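Side-chain contacts in microcin B17-processing protein McbD (Escherichia coli str. K-12 substr. MG1655, PDB 6GRH), which is required to process the inactive microcin B17 precursor peptide McbA into the active antibiotic, and belongs to the YcaO family: residues Ser19-Leu22 with Pro27-Ser30; Ala91-Gln94 with Thr99-Glu102; Pro219-His224 with Leu328-Gln333; Asp284-His289 with Leu364-Ser369. The protein carries 1 engineered substitution. One frame throughout, in Å; residues are numbered along the deposited sequence. Where two conformers were deposited one is given.

Contact 1: residues Ser19-Leu22 with Pro27-Ser30; sequences SPKL and PTFS
K21 sets out toward T28 with CG wedged between its own backbone N and carbonyl carbon (chi1 73°). From there the chain runs fully extended and crosses the T28 side chain at about a right angle. In the conformer described, K21 NZ donates to T28 OG1 at 2.9 Å. Lower on the same chain, the methylene K21 CD packs 3.7 Å from P27 O. T28 turns OG1 to the side of its backbone N, anti to the carbonyl carbon (chi1 -67°). Beside this, S19 N donates to F29 O at 2.9 Å, an antiparallel backbone bond next to strands 15-18 and 28-33. The return bond is replaced by a water, which donates to S19 O at 2.6 Å and accepts from F29 N at 2.9 Å. S19 CB lies at the edge of the F29 ring, 4.3 Å from F29 CD2. T28 OG1 also bonds T47 OG1. In this conformer, a hairpin held at its mouth by backbone and water thus carries a lysine whose ammonium is gripped by two neutral oxygens, M26 O and T28 OG1, and by a salt bridge to E294 of the McbB chain, which probably favours that interface.

Contact 2: residues Ala91-Gln94 with Thr99-Glu102; sequences AFFQ and TRDE
F93 presents one ring face to the guanidinium of R100, which lies flat over it in a cation-pi stack. The planes are 26° apart, and R100 CZ stands 3.9 Å from the centroid of the F93 ring, nearly on its normal. R100 NH1 is offset toward the rim, 3.4 Å from F93 CZ, while NH2 rests nearer F93 CD2, at 3.7 Å. The aliphatic part joins in too, R100 CG being 3.5 Å from F93 CD1. F93 swings its ring toward the next helix with CG anti to the backbone N (chi1 -168°), and R100 reaches back with a chain extended from CG to NE. The salt bridge from R100 NE to E90, one helical turn before F93, probably helps hold the guanidinium over the ring. T99 CA approaches the ring edge, 3.9 Å from F93 CE1. As N-cap, T99 uses OG1 to accept from E102 N at 3.1 Å, fixing the start of the helix that carries R100. The stack thus clasps the end of helix 82-95 to the start of helix 100-105 at the protein surface; F93 and F92 also both touch I103 of the second helix, and F92 meets F108 of strand 108-115.

Contact 3: residues Pro219-His224 with Leu328-Gln333; sequences PGAPGH and LNYLQQ
A221 and Y330 bring the CA atoms of the two segments nearest, 6.3 Å apart, where the loop between antiparallel strands 210-215 and 224-231 of the YcaO domain passes helix 327-334. The arrangement is a CH-pi contact of a loop on a helix-borne tyrosine. G220 bends the loop with a positive phi of 82°, and beyond it A221 is extended, so successive residues follow the tyrosine ring from its hydroxyl back to CB. Y330 leans out from its helix with CG anti to the backbone N (chi1 168°), which lays one ring face against the loop. A221 CA sits over the middle of that face, 3.6 Å from the ring centroid, and A221 CB is 3.4 Å from Y330 CE2. At the root of the side chain, P222 CD packs 4.0 Å from Y330 CB. At the ring carbon next to CZ, Y330 CE1, G220 C comes within 3.4 Å, obliquely. L218 also touches Y330, while P222 O accepts from Y247 OH of strand 241-248, a second tie on the loop. The phenol end is tied to the loop as well: Y330 OH donates to P219 O at 2.8 Å, meeting that oxygen from 37° above the carbonyl plane.

Contact 4: residues Asp284-His289 with Leu364-Ser369; sequences DSYQRH and LHMNNS
Y286 pushes the hydroxyl end of its ring against M366 and N367. Y286 OH touches N367 CB at 3.4 Å, and Y286 CE2 meets M366 CG at 3.7 Å; both neighbours approach obliquely. Y286 carries CG anti to its carbonyl carbon (chi1 -77°), which points the ring at the loop. The sulfur adds a Met-aromatic contact, also oblique, with M366 SD 5.4 Å from the centroid of the Y286 ring. The N367 amide stands almost perpendicular to the ring, 86° between planes; of this side chain it is CB that meets the phenol. No hydrogen bond joins the two segments directly; D147 does so in their place, its OD2 bonded both to Y286 OH and to M366 N. Further out, N367 N donates to H365 ND1 at 3.2 Å, in the imidazole plane, and H365 NE2 is bonded to A371 O, so each imidazole nitrogen bonds a backbone atom of the loop. N367 OD1 accepts from S369 OG at 2.7 Å on a lone pair. On the tyrosine side, N-cap D284 steadies the helix start, OD1 accepting from Q287 N at 3.1 Å. The contact lies between helix 285-292 and the loop after strand 350-358; M366 rests on R171 and L174 of helix 157-180, and L364 packs on I95 of helix 82-95.

In the fold
From the N terminus, contact 1 closes the short hairpin turn between strands 15-18 and 28-33, in the small antiparallel sheet. Contact 2 closes a later local turn, between helices 82-95 and 100-105, on the opposite side of the chain's centre; the two centres are about 49 Å apart. Contacts 3 and 4 are long-range, and they cross, their segments alternating along the sequence: 219-224, 284-289, 328-333, 364-369. Contact 3 fastens a loop of the five-stranded mixed sheet to helix 327-334, and contact 4 joins helix 285-292 to the loop after strand 350-358. Contacts 2 and 4 meet directly, A91 CB lying 3.8 Å from L364 CD1.

Contact 1: residues Ser19-Leu22 with Pro27-Ser30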
loop_
_atom_site.group_PDB
_atom_site.type_symbol
_atom_site.label_atom_id
_atom_site.label_comp_id
_atom_site.label_asym_id
_atom_site.label_seq_id
_atom_site.Cartn_x
_atom_site.Cartn_y
_atom_site.Cartn_z
ATOM N N SER E 19 -11.572 21.935 -2.727
ATOM C CA SER E 19 -12.093 21.510 -4.020
ATOM C C SER E 19 -11.001 21.092 -5.042
ATOM O O SER E 19 -10.018 21.793 -5.221
ATOM C CB SER E 19 -12.961 22.613 -4.623
ATOM O OG SER E 19 -13.403 22.186 -5.902
ATOM N N PRO E 20 -11.184 19.939 -5.713
ATOM C CA PRO E 20 -10.384 19.642 -6.889
ATOM C C PRO E 20 -10.555 20.707 -7.953
ATOM O O PRO E 20 -11.608 21.380 -7.999
ATOM C CB PRO E 20 -11.011 18.345 -7.430
ATOM C CG PRO E 20 -11.700 17.749 -6.282
ATOM C CD PRO E 20 -12.193 18.888 -5.459
ATOM N N LYS E 21 -9.538 20.859 -8.798
ATOM C CA LYS E 21 -9.592 21.738 -9.947
ATOM C C LYS E 21 -8.710 21.142 -11.038
ATOM O O LYS E 21 -7.665 20.553 -10.747
ATOM C CB LYS E 21 -9.097 23.135 -9.566
ATOM C CG LYS E 21 -7.586 23.201 -9.372
ATOM C CD LYS E 21 -7.148 24.522 -8.750
ATOM C CE LYS E 21 -5.729 24.422 -8.223
ATOM N NZ LYS E 21 -5.269 25.586 -7.421
ATOM N N LEU E 22 -9.131 21.274 -12.291
ATOM C CA LEU E 22 -8.346 20.779 -13.411
ATOM C C LEU E 22 -7.111 21.640 -13.699
ATOM O O LEU E 22 -6.065 21.100 -14.040
ATOM C CB LEU E 22 -9.194 20.686 -14.672
ATOM C CG LEU E 22 -10.377 19.721 -14.702
ATOM C CD1 LEU E 22 -10.974 19.665 -16.095
ATOM C CD2 LEU E 22 -9.956 18.325 -14.277
ATOM N N PRO E 27 -6.879 29.534 -8.688
ATOM C CA PRO E 27 -6.722 29.489 -7.230
ATOM C C PRO E 27 -7.402 28.256 -6.645
ATOM O O PRO E 27 -8.303 27.713 -7.239
ATOM C CB PRO E 27 -7.387 30.773 -6.730
ATOM C CG PRO E 27 -8.054 31.404 -7.886
ATOM C CD PRO E 27 -7.625 30.718 -9.149
ATOM N N THR E 28 -6.901 27.813 -5.508
ATOM C CA THR E 28 -7.503 26.756 -4.751
ATOM C C THR E 28 -8.632 27.376 -3.949
ATOM O O THR E 28 -8.483 28.483 -3.432
ATOM C CB THR E 28 -6.461 26.130 -3.804
ATOM O OG1 THR E 28 -5.470 25.456 -4.581
ATOM C CG2 THR E 28 -7.080 25.120 -2.822
ATOM N N PHE E 29 -9.722 26.618 -3.807
ATOM C CA PHE E 29 -10.889 27.005 -3.064
ATOM C C PHE E 29 -11.098 25.972 -1.972
ATOM O O PHE E 29 -11.117 24.762 -2.258
ATOM C CB PHE E 29 -12.079 27.009 -4.006
ATOM C CG PHE E 29 -13.388 27.358 -3.344
ATOM C CD1 PHE E 29 -13.758 28.697 -3.129
ATOM C CD2 PHE E 29 -14.271 26.351 -2.945
ATOM C CE1 PHE E 29 -14.972 29.009 -2.518
ATOM C CE2 PHE E 29 -15.494 26.662 -2.356
ATOM C CZ PHE E 29 -15.847 27.989 -2.145
ATOM N N SER E 30 -11.238 26.433 -0.736
ATOM C CA SER E 30 -11.476 25.551 0.416
ATOM C C SER E 30 -12.705 26.038 1.144
ATOM O O SER E 30 -12.919 27.232 1.253
ATOM C CB SER E 30 -10.283 25.534 1.377
ATOM O OG SER E 30 -9.125 24.986 0.758
HETATM O O HOH W 1 -9.650 24.344 -5.623
#

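Contact 2: residues Ala91-Gln94 with Thr99-Glu102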
loop_
_atom_site.group_PDB
_atom_site.type_symbol
_atom_site.label_atom_id
_atom_site.label_comp_id
_atom_site.label_asym_id
_atom_site.label_seq_id
_atom_site.Cartn_x
_atom_site.Cartn_y
_atom_site.Cartn_z
ATOM N N ALA E 91 -24.045 58.140 18.008
ATOM C CA ALA E 91 -24.297 57.065 17.043
ATOM C C ALA E 91 -25.676 56.438 17.267
ATOM O O ALA E 91 -26.486 56.388 16.346
ATOM C CB ALA E 91 -23.208 55.995 17.098
ATOM N N PHE E 92 -25.936 55.988 18.492
ATOM C CA PHE E 92 -27.217 55.344 18.830
ATOM C C PHE E 92 -28.421 56.273 18.632
ATOM O O PHE E 92 -29.475 55.828 18.180
ATOM C CB PHE E 92 -27.234 54.826 20.278
ATOM C CG PHE E 92 -26.403 53.590 20.522
ATOM C CD1 PHE E 92 -26.475 52.488 19.685
ATOM C CD2 PHE E 92 -25.573 53.516 21.638
ATOM C CE1 PHE E 92 -25.705 51.352 19.932
ATOM C CE2 PHE E 92 -24.813 52.387 21.894
ATOM C CZ PHE E 92 -24.882 51.302 21.039
ATOM N N PHE E 93 -28.261 57.558 18.940
ATOM C CA PHE E 93 -29.338 58.536 18.715
ATOM C C PHE E 93 -29.809 58.607 17.253
ATOM O O PHE E 93 -30.979 58.850 17.007
ATOM C CB PHE E 93 -28.923 59.913 19.205
ATOM C CG PHE E 93 -30.055 60.901 19.276
ATOM C CD1 PHE E 93 -31.004 60.812 20.290
ATOM C CD2 PHE E 93 -30.164 61.936 18.341
ATOM C CE1 PHE E 93 -32.049 61.721 20.363
ATOM C CE2 PHE E 93 -31.208 62.850 18.411
ATOM C CZ PHE E 93 -32.150 62.743 19.426
ATOM N N GLN E 94 -28.924 58.340 16.289
ATOM C CA GLN E 94 -29.332 58.296 14.863
ATOM C C GLN E 94 -29.914 56.951 14.420
ATOM O O GLN E 94 -30.614 56.859 13.419
ATOM C CB GLN E 94 -28.138 58.561 13.967
ATOM C CG GLN E 94 -27.443 59.873 14.208
ATOM C CD GLN E 94 -26.202 59.976 13.358
ATOM O OE1 GLN E 94 -26.268 59.882 12.123
ATOM N NE2 GLN E 94 -25.059 60.128 14.009
ATOM N N THR E 99 -34.692 58.556 22.601
ATOM C CA THR E 99 -34.103 59.812 23.066
ATOM C C THR E 99 -32.698 59.587 23.640
ATOM O O THR E 99 -32.334 58.455 23.994
ATOM C CB THR E 99 -34.981 60.502 24.144
ATOM O OG1 THR E 99 -35.127 59.639 25.281
ATOM C CG2 THR E 99 -36.343 60.845 23.595
ATOM N N ARG E 100 -31.918 60.666 23.720
ATOM C CA ARG E 100 -30.611 60.633 24.387
ATOM C C ARG E 100 -30.744 60.218 25.851
ATOM O O ARG E 100 -29.873 59.509 26.371
ATOM C CB ARG E 100 -29.899 61.986 24.317
ATOM C CG ARG E 100 -29.409 62.346 22.937
ATOM C CD ARG E 100 -28.483 63.554 22.980
ATOM N NE ARG E 100 -27.962 63.869 21.646
ATOM C CZ ARG E 100 -28.650 64.487 20.678
ATOM N NH1 ARG E 100 -29.903 64.902 20.865
ATOM N NH2 ARG E 100 -28.073 64.713 19.504
ATOM N N ASP E 101 -31.834 60.653 26.500
ATOM C CA ASP E 101 -32.120 60.274 27.893
ATOM C C ASP E 101 -32.275 58.755 28.005
ATOM O O ASP E 101 -31.682 58.134 28.903
ATOM C CB ASP E 101 -33.383 60.975 28.429
ATOM C CG ASP E 101 -33.246 61.443 29.889
ATOM O OD1 ASP E 101 -32.463 60.842 30.662
ATOM O OD2 ASP E 101 -33.950 62.416 30.266
ATOM N N GLU E 102 -33.046 58.156 27.091
ATOM C CA GLU E 102 -33.222 56.708 27.114
ATOM C C GLU E 102 -31.903 55.996 26.820
ATOM O O GLU E 102 -31.616 55.000 27.459
ATOM C CB GLU E 102 -34.333 56.211 26.168
ATOM C CG GLU E 102 -34.563 54.694 26.300
ATOM C CD GLU E 102 -35.862 54.166 25.695
ATOM O OE1 GLU E 102 -36.801 54.957 25.443
ATOM O OE2 GLU E 102 -35.944 52.927 25.486
#

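Contact 3: residues Pro219-His224 with Leu328-Gln333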
loop_
_atom_site.group_PDB
_atom_site.type_symbol
_atom_site.label_atom_id
_atom_site.label_comp_id
_atom_site.label_asym_id
_atom_site.label_seq_id
_atom_site.Cartn_x
_atom_site.Cartn_y
_atom_site.Cartn_z
ATOM N N PRO E 219 -9.627 59.002 1.456
ATOM C CA PRO E 219 -8.707 60.101 1.097
ATOM C C PRO E 219 -7.674 60.425 2.176
ATOM O O PRO E 219 -8.008 60.526 3.359
ATOM C CB PRO E 219 -9.652 61.273 0.869
ATOM C CG PRO E 219 -10.836 60.593 0.266
ATOM C CD PRO E 219 -11.001 59.310 1.026
ATOM N N GLY E 220 -6.414 60.527 1.759
ATOM C CA GLY E 220 -5.325 60.847 2.672
ATOM C C GLY E 220 -4.804 59.664 3.456
ATOM O O GLY E 220 -3.774 59.781 4.097
ATOM N N ALA E 221 -5.486 58.518 3.411
ATOM C CA ALA E 221 -5.042 57.344 4.154
ATOM C C ALA E 221 -3.851 56.678 3.438
ATOM O O ALA E 221 -3.772 56.704 2.207
ATOM C CB ALA E 221 -6.177 56.328 4.317
ATOM N N PRO E 222 -2.952 56.045 4.215
ATOM C CA PRO E 222 -1.939 55.149 3.640
ATOM C C PRO E 222 -2.518 53.853 3.120
ATOM O O PRO E 222 -3.701 53.540 3.348
ATOM C CB PRO E 222 -1.022 54.858 4.828
ATOM C CG PRO E 222 -1.939 54.923 6.002
ATOM C CD PRO E 222 -2.867 56.069 5.690
ATOM N N GLY E 223 -1.680 53.075 2.450
ATOM C CA GLY E 223 -2.124 51.816 1.872
ATOM C C GLY E 223 -3.080 52.025 0.718
ATOM O O GLY E 223 -3.239 53.146 0.216
ATOM N N HIS E 224 -3.732 50.944 0.314
ATOM C CA HIS E 224 -4.523 50.920 -0.906
ATOM C C HIS E 224 -5.704 49.980 -0.744
ATOM O O HIS E 224 -5.512 48.788 -0.463
ATOM C CB HIS E 224 -3.649 50.493 -2.088
ATOM C CG HIS E 224 -2.502 51.423 -2.345
ATOM N ND1 HIS E 224 -2.623 52.562 -3.111
ATOM C CD2 HIS E 224 -1.228 51.412 -1.888
ATOM C CE1 HIS E 224 -1.469 53.203 -3.136
ATOM N NE2 HIS E 224 -0.604 52.531 -2.398
ATOM N N LEU E 328 -2.247 54.274 11.943
ATOM C CA LEU E 328 -2.761 54.627 13.274
ATOM C C LEU E 328 -2.796 56.141 13.511
ATOM O O LEU E 328 -3.764 56.646 14.095
ATOM C CB LEU E 328 -1.969 53.927 14.398
ATOM C CG LEU E 328 -2.115 52.397 14.584
ATOM C CD1 LEU E 328 -1.399 51.934 15.848
ATOM C CD2 LEU E 328 -3.559 51.941 14.640
ATOM N N ASN E 329 -1.753 56.866 13.080
ATOM C CA ASN E 329 -1.757 58.331 13.178
ATOM C C ASN E 329 -2.883 58.906 12.326
ATOM O O ASN E 329 -3.642 59.747 12.793
ATOM C CB ASN E 329 -0.405 58.957 12.756
ATOM C CG ASN E 329 0.692 58.781 13.813
ATOM O OD1 ASN E 329 0.468 58.233 14.905
ATOM N ND2 ASN E 329 1.879 59.238 13.492
ATOM N N TYR E 330 -3.006 58.434 11.092
ATOM C CA TYR E 330 -4.060 58.905 10.214
ATOM C C TYR E 330 -5.441 58.715 10.868
ATOM O O TYR E 330 -6.240 59.642 10.924
ATOM C CB TYR E 330 -3.995 58.176 8.876
ATOM C CG TYR E 330 -5.212 58.401 8.014
ATOM C CD1 TYR E 330 -5.355 59.576 7.257
ATOM C CD2 TYR E 330 -6.240 57.452 7.976
ATOM C CE1 TYR E 330 -6.475 59.783 6.469
ATOM C CE2 TYR E 330 -7.367 57.651 7.200
ATOM C CZ TYR E 330 -7.484 58.811 6.451
ATOM O OH TYR E 330 -8.605 58.991 5.676
ATOM N N LEU E 331 -5.713 57.511 11.358
ATOM C CA LEU E 331 -7.017 57.225 11.975
ATOM C C LEU E 331 -7.273 58.075 13.212
ATOM O O LEU E 331 -8.376 58.605 13.379
ATOM C CB LEU E 331 -7.154 55.739 12.327
ATOM C CG LEU E 331 -7.348 54.836 11.105
ATOM C CD1 LEU E 331 -7.216 53.369 11.464
ATOM C CD2 LEU E 331 -8.661 55.122 10.392
ATOM N N GLN E 332 -6.254 58.219 14.055
ATOM C CA GLN E 332 -6.380 58.991 15.289
ATOM C C GLN E 332 -6.685 60.464 15.040
ATOM O O GLN E 332 -7.362 61.078 15.847
ATOM C CB GLN E 332 -5.142 58.860 16.181
ATOM C CG GLN E 332 -5.397 59.356 17.600
ATOM C CD GLN E 332 -4.268 59.053 18.558
ATOM O OE1 GLN E 332 -3.148 58.728 18.146
ATOM N NE2 GLN E 332 -4.555 59.162 19.856
ATOM N N GLN E 333 -6.186 61.013 13.934
ATOM C CA GLN E 333 -6.475 62.404 13.527
ATOM C C GLN E 333 -7.957 62.588 13.223
ATOM O O GLN E 333 -8.522 63.638 13.510
ATOM C CB GLN E 333 -5.626 62.837 12.313
ATOM C CG GLN E 333 -4.200 63.221 12.660
#

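Contact 4: residues Asp284-His289 with Leu364-Ser369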
loop_
_atom_site.group_PDB
_atom_site.type_symbol
_atom_site.label_atom_id
_atom_site.label_comp_id
_atom_site.label_asym_id
_atom_site.label_seq_id
_atom_site.Cartn_x
_atom_site.Cartn_y
_atom_site.Cartn_z
ATOM N N ASP E 284 -28.912 34.361 4.766
ATOM C CA ASP E 284 -28.220 35.603 5.101
ATOM C C ASP E 284 -28.755 36.764 4.244
ATOM O O ASP E 284 -28.747 36.696 3.013
ATOM C CB ASP E 284 -26.718 35.406 4.856
ATOM C CG ASP E 284 -25.882 36.600 5.275
ATOM O OD1 ASP E 284 -26.091 37.692 4.747
ATOM O OD2 ASP E 284 -24.983 36.447 6.112
ATOM N N SER E 285 -29.203 37.832 4.894
ATOM C CA SER E 285 -29.833 38.930 4.169
ATOM C C SER E 285 -28.842 39.671 3.234
ATOM O O SER E 285 -29.260 40.121 2.165
ATOM C CB SER E 285 -30.502 39.914 5.137
ATOM O OG SER E 285 -29.500 40.431 5.989
ATOM N N TYR E 286 -27.558 39.768 3.623
ATOM C CA TYR E 286 -26.519 40.378 2.754
ATOM C C TYR E 286 -26.306 39.510 1.504
ATOM O O TYR E 286 -26.209 40.027 0.399
ATOM C CB TYR E 286 -25.181 40.582 3.494
ATOM C CG TYR E 286 -25.111 41.755 4.453
ATOM C CD1 TYR E 286 -26.269 42.359 4.976
ATOM C CD2 TYR E 286 -23.865 42.258 4.859
ATOM C CE1 TYR E 286 -26.191 43.430 5.861
ATOM C CE2 TYR E 286 -23.775 43.336 5.741
ATOM C CZ TYR E 286 -24.944 43.925 6.233
ATOM O OH TYR E 286 -24.872 44.987 7.103
ATOM N N GLN E 287 -26.289 38.192 1.675
ATOM C CA GLN E 287 -26.157 37.290 0.524
ATOM C C GLN E 287 -27.380 37.361 -0.382
ATOM O O GLN E 287 -27.229 37.376 -1.591
ATOM C CB GLN E 287 -25.914 35.840 0.962
ATOM C CG GLN E 287 -24.570 35.610 1.635
ATOM C CD GLN E 287 -24.343 34.150 2.011
ATOM O OE1 GLN E 287 -25.255 33.315 1.914
ATOM N NE2 GLN E 287 -23.111 33.832 2.426
ATOM N N ARG E 288 -28.577 37.429 0.212
ATOM C CA ARG E 288 -29.826 37.607 -0.552
ATOM C C ARG E 288 -29.795 38.911 -1.348
ATOM O O ARG E 288 -30.093 38.930 -2.536
ATOM C CB ARG E 288 -31.065 37.564 0.376
ATOM C CG ARG E 288 -32.411 37.427 -0.342
ATOM C CD ARG E 288 -33.601 37.266 0.613
ATOM N NE ARG E 288 -33.410 36.123 1.503
ATOM C CZ ARG E 288 -33.135 36.158 2.818
ATOM N NH1 ARG E 288 -33.087 37.297 3.530
ATOM N NH2 ARG E 288 -32.960 35.001 3.455
ATOM N N HIS E 289 -29.414 40.000 -0.690
ATOM C CA HIS E 289 -29.293 41.293 -1.371
ATOM C C HIS E 289 -28.250 41.225 -2.507
ATOM O O HIS E 289 -28.507 41.671 -3.623
ATOM C CB HIS E 289 -28.932 42.405 -0.376
ATOM C CG HIS E 289 -28.672 43.729 -1.025
ATOM N ND1 HIS E 289 -29.685 44.512 -1.536
ATOM C CD2 HIS E 289 -27.516 44.394 -1.282
ATOM C CE1 HIS E 289 -29.167 45.609 -2.065
ATOM N NE2 HIS E 289 -27.856 45.568 -1.913
ATOM N N LEU E 364 -20.839 52.252 11.653
ATOM C CA LEU E 364 -20.863 51.081 12.554
ATOM C C LEU E 364 -21.120 49.771 11.812
ATOM O O LEU E 364 -20.757 48.707 12.298
ATOM C CB LEU E 364 -21.883 51.275 13.694
ATOM C CG LEU E 364 -21.372 52.148 14.846
ATOM C CD1 LEU E 364 -22.489 52.492 15.810
ATOM C CD2 LEU E 364 -20.232 51.499 15.609
ATOM N N HIS E 365 -21.754 49.845 10.658
ATOM C CA HIS E 365 -21.955 48.678 9.819
ATOM C C HIS E 365 -22.153 49.150 8.378
ATOM O O HIS E 365 -22.151 50.348 8.137
ATOM C CB HIS E 365 -23.152 47.870 10.337
ATOM C CG HIS E 365 -24.440 48.625 10.331
ATOM N ND1 HIS E 365 -25.151 48.869 9.179
ATOM C CD2 HIS E 365 -25.173 49.140 11.344
ATOM C CE1 HIS E 365 -26.253 49.531 9.477
ATOM N NE2 HIS E 365 -26.298 49.696 10.789
ATOM N N MET E 366 -22.347 48.239 7.433
ATOM C CA MET E 366 -22.318 48.609 6.012
ATOM C C MET E 366 -23.659 48.632 5.283
ATOM O O MET E 366 -23.691 48.781 4.053
ATOM C CB MET E 366 -21.311 47.722 5.258
ATOM C CG MET E 366 -21.765 46.319 4.917
ATOM S SD MET E 366 -20.527 45.481 3.901
ATOM C CE MET E 366 -20.727 46.273 2.314
ATOM N N ASN E 367 -24.756 48.491 6.019
ATOM C CA ASN E 367 -26.092 48.529 5.429
ATOM C C ASN E 367 -26.748 49.912 5.582
ATOM O O ASN E 367 -27.438 50.166 6.562
ATOM C CB ASN E 367 -26.962 47.450 6.079
ATOM C CG ASN E 367 -28.353 47.383 5.489
ATOM O OD1 ASN E 367 -28.640 48.002 4.463
ATOM N ND2 ASN E 367 -29.228 46.615 6.135
ATOM N N ASN E 368 -26.569 50.803 4.615
ATOM C CA ASN E 368 -27.214 52.118 4.756
ATOM C C ASN E 368 -28.712 52.120 4.324
ATOM O O ASN E 368 -29.338 53.157 4.365
ATOM C CB ASN E 368 -26.370 53.287 4.188
ATOM C CG ASN E 368 -25.740 52.966 2.876
ATOM O OD1 ASN E 368 -24.506 52.978 2.724
ATOM N ND2 ASN E 368 -26.583 52.605 1.921
ATOM N N SER E 369 -29.271 50.961 3.942
ATOM C CA SER E 369 -30.736 50.785 3.863
ATOM C C SER E 369 -31.370 50.465 5.230
ATOM O O SER E 369 -32.581 50.449 5.351
ATOM C CB SER E 369 -31.119 49.688 2.861
ATOM O OG SER E 369 -31.072 48.397 3.452
#